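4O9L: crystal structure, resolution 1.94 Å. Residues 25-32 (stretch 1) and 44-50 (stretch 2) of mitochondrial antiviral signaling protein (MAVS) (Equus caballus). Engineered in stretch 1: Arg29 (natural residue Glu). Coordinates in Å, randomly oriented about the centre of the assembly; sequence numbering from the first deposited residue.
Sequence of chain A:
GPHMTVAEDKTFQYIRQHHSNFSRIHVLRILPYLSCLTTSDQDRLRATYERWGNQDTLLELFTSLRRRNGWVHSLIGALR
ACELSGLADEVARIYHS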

# COMPACT_ATOMS: atom_id res chain seq x y z
N ILE A 25 5.50 -8.14 -0.96
CA ILE A 25 5.65 -7.06 0.01
C ILE A 25 5.72 -7.73 1.37
O ILE A 25 4.95 -8.66 1.64
N HIS A 26 6.65 -7.30 2.22
CA HIS A 26 6.66 -7.74 3.61
C HIS A 26 6.07 -6.60 4.43
O HIS A 26 6.67 -5.53 4.51
N VAL A 27 4.90 -6.83 5.02
CA VAL A 27 4.17 -5.75 5.69
C VAL A 27 5.01 -5.01 6.73
O VAL A 27 5.06 -3.77 6.74
N LEU A 28 5.70 -5.75 7.58
CA LEU A 28 6.43 -5.13 8.68
C LEU A 28 7.54 -4.22 8.16
O LEU A 28 7.79 -3.16 8.72
N ARG A 29 8.18 -4.64 7.08
CA ARG A 29 9.25 -3.84 6.49
C ARG A 29 8.74 -2.58 5.81
O ARG A 29 9.39 -1.54 5.88
N ILE A 30 7.57 -2.65 5.17
CA ILE A 30 7.09 -1.50 4.40
C ILE A 30 6.43 -0.42 5.26
O ILE A 30 6.53 0.77 4.94
N LEU A 31 5.78 -0.82 6.36
CA LEU A 31 5.02 0.10 7.23
C LEU A 31 5.71 1.43 7.60
O LEU A 31 5.11 2.49 7.43
N PRO A 32 6.96 1.38 8.11
CA PRO A 32 7.56 2.65 8.55
C PRO A 32 7.82 3.62 7.40
O PRO A 32 8.03 4.81 7.67
N ARG A 44 -1.90 -0.20 14.88
CA ARG A 44 -2.94 -1.18 14.56
C ARG A 44 -2.48 -2.21 13.53
O ARG A 44 -2.76 -3.41 13.65
N LEU A 45 -1.78 -1.75 12.50
CA LEU A 45 -1.32 -2.66 11.45
C LEU A 45 -0.20 -3.61 11.93
O LEU A 45 -0.16 -4.77 11.51
N ARG A 46 0.70 -3.14 12.79
CA ARG A 46 1.69 -4.05 13.38
C ARG A 46 1.03 -5.14 14.23
O ARG A 46 1.42 -6.31 14.17
N ALA A 47 0.01 -4.75 14.99
CA ALA A 47 -0.73 -5.70 15.82
C ALA A 47 -1.57 -6.64 14.95
O ALA A 47 -1.72 -7.83 15.26
N THR A 48 -2.12 -6.12 13.85
CA THR A 48 -2.84 -6.96 12.89
C THR A 48 -1.91 -8.01 12.26
O THR A 48 -2.26 -9.19 12.14
N TYR A 49 -0.72 -7.57 11.85
CA TYR A 49 0.28 -8.47 11.31
C TYR A 49 0.56 -9.62 12.26
O TYR A 49 0.55 -10.79 11.85
N GLU A 50 0.81 -9.30 13.52
CA GLU A 50 1.19 -10.33 14.49
C GLU A 50 0.14 -11.44 14.56
O GLU A 50 0.48 -12.62 14.60

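The most unusual feature of this contact is a tyrosine that is held by three side chains in a row at the start of a helix. Tyr49 of stretch 2 touches His26, Val27 and Leu28, and it has the largest area covered by the other stretch, 97 Å². Its CA-to-CB bond points toward stretch 1. With chi1 t (-179°) and chi2 at 89°, the ring reaches across to the first turn of the other helix.

The single hydrogen bond between the stretches lies at the tip of this ring. His26 NE2 donates to Tyr49 OH at 3.2 Å. The N-H...O angle of 139° is well short of linear. His26 occupies the N-cap position, and its CA-to-CB bond points sideways. Its chi1 is t, and the end of the side chain comes nearer to stretch 2. The hydroxyl sits at the edge of the imidazole, near its plane, where the N-H of the ring can reach it. The two rings are oblique, with centroids 5.7 Å apart and planes at 61°.

Leu28 covers one face of the tyrosine. Its CG lies 3.6 Å from the centroid of the Tyr49 ring, 16° off the ring normal, in a CH-pi contact. The closest atoms of these two residues are Leu28 CG and Tyr49 CD2, 3.5 Å apart. Leu28 is m,t, and its CA-to-CB bond points toward stretch 2. The CA-to-CB bond of Val27, chi1 t, also points toward it. Val27 CB meets Tyr49 CD1 at 3.7 Å, in an oblique approach to the ring.

Leu31 continues the apolar contact one helical turn after Val27. It is buried and m,t, and its CA-to-CB bond points toward stretch 2. Leu31 CD2 packs on Leu45 CD1 at 3.8 Å. Leu45 is also buried and m,t, and its CA-to-CB bond points toward stretch 1. Leu45 and Tyr49 are four residues apart, so they project from nearly the same side of their helix. The backbone bond from Tyr49 N to Leu45 O, 2.9 Å, links these two positions.

Arg46 adds the aliphatic part of its side chain. Its CA-to-CB bond points sideways, and chi1 to chi3 are m, t and m. Arg46 CG lies 3.7 Å from Leu31 CD1 and 4.1 Å from Leu28 CD2. Its guanidinium makes no hydrogen bond to stretch 1; NH1 is bonded to a residue just outside the stretches.

Ile25, Ile30 and the engineered Arg29 make no contact with stretch 2. The two stretches bury 342 Å² in total, both sides summed.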

# COMPACT_ATOMS: atom_id res chain seq x y z
CB ILE A 25 4.45 -6.10 -0.05
CG1 ILE A 25 4.39 -5.41 -1.42
CG2 ILE A 25 4.49 -5.06 1.09
CD1 ILE A 25 3.18 -4.50 -1.60
CB HIS A 26 8.07 -8.04 4.08
CG HIS A 26 8.14 -8.53 5.50
ND1 HIS A 26 9.29 -8.44 6.27
CD2 HIS A 26 7.21 -9.12 6.29
CE1 HIS A 26 9.05 -8.95 7.46
NE2 HIS A 26 7.80 -9.37 7.50
CB VAL A 27 2.86 -6.26 6.33
CG1 VAL A 27 2.26 -5.20 7.28
CG2 VAL A 27 1.86 -6.62 5.24
CB LEU A 28 6.99 -6.19 9.62
CG LEU A 28 5.99 -6.87 10.57
CD1 LEU A 28 6.78 -7.59 11.68
CD2 LEU A 28 5.01 -5.86 11.16
CB ARG A 29 10.04 -4.68 5.47
CG ARG A 29 11.15 -3.90 4.82
CD ARG A 29 11.97 -4.76 3.87
NE ARG A 29 13.09 -4.00 3.34
CZ ARG A 29 13.85 -4.39 2.32
NH1 ARG A 29 14.85 -3.62 1.90
NH2 ARG A 29 13.59 -5.55 1.72
CB ILE A 30 6.17 -1.90 3.22
CG1 ILE A 30 6.11 -0.75 2.19
CG2 ILE A 30 4.78 -2.29 3.72
CD1 ILE A 30 5.46 -1.12 0.83
CB LEU A 31 4.51 -0.61 8.50
CG LEU A 31 3.32 -1.56 8.39
CD1 LEU A 31 3.03 -2.22 9.74
CD2 LEU A 31 2.08 -0.82 7.90
CB PRO A 32 8.90 2.21 9.17
CG PRO A 32 8.80 0.73 9.36
CD PRO A 32 7.90 0.25 8.28
CB ARG A 44 -4.20 -0.47 14.08
CG ARG A 44 -5.28 -1.41 13.63
CD ARG A 44 -6.56 -0.68 13.24
NE ARG A 44 -6.36 0.23 12.11
CZ ARG A 44 -6.36 -0.13 10.82
NH1 ARG A 44 -6.54 -1.41 10.49
NH2 ARG A 44 -6.17 0.78 9.87
CB LEU A 45 -0.93 -1.89 10.18
CG LEU A 45 -2.12 -1.28 9.42
CD1 LEU A 45 -1.63 -0.24 8.40
CD2 LEU A 45 -2.94 -2.36 8.72
CB ARG A 46 2.75 -3.30 14.19
CG ARG A 46 3.77 -2.55 13.33
CD ARG A 46 4.96 -2.04 14.16
NE ARG A 46 4.54 -1.44 15.43
CZ ARG A 46 4.30 -0.14 15.60
NH1 ARG A 46 3.93 0.31 16.80
NH2 ARG A 46 4.41 0.70 14.59
CB ALA A 47 -1.59 -4.98 16.83
CB THR A 48 -3.46 -6.11 11.75
OG1 THR A 48 -4.31 -5.11 12.32
CG2 THR A 48 -4.26 -6.98 10.80
CB TYR A 49 1.59 -7.72 10.99
CG TYR A 49 2.65 -8.62 10.39
CD1 TYR A 49 2.72 -8.82 9.02
CD2 TYR A 49 3.55 -9.30 11.20
CE1 TYR A 49 3.67 -9.66 8.47
CE2 TYR A 49 4.51 -10.14 10.66
CZ TYR A 49 4.56 -10.31 9.29
OH TYR A 49 5.52 -11.15 8.76
CB GLU A 50 1.41 -9.72 15.88
CG GLU A 50 1.77 -10.77 16.94
CD GLU A 50 2.02 -10.15 18.30
OE1 GLU A 50 2.79 -9.17 18.38
OE2 GLU A 50 1.45 -10.65 19.30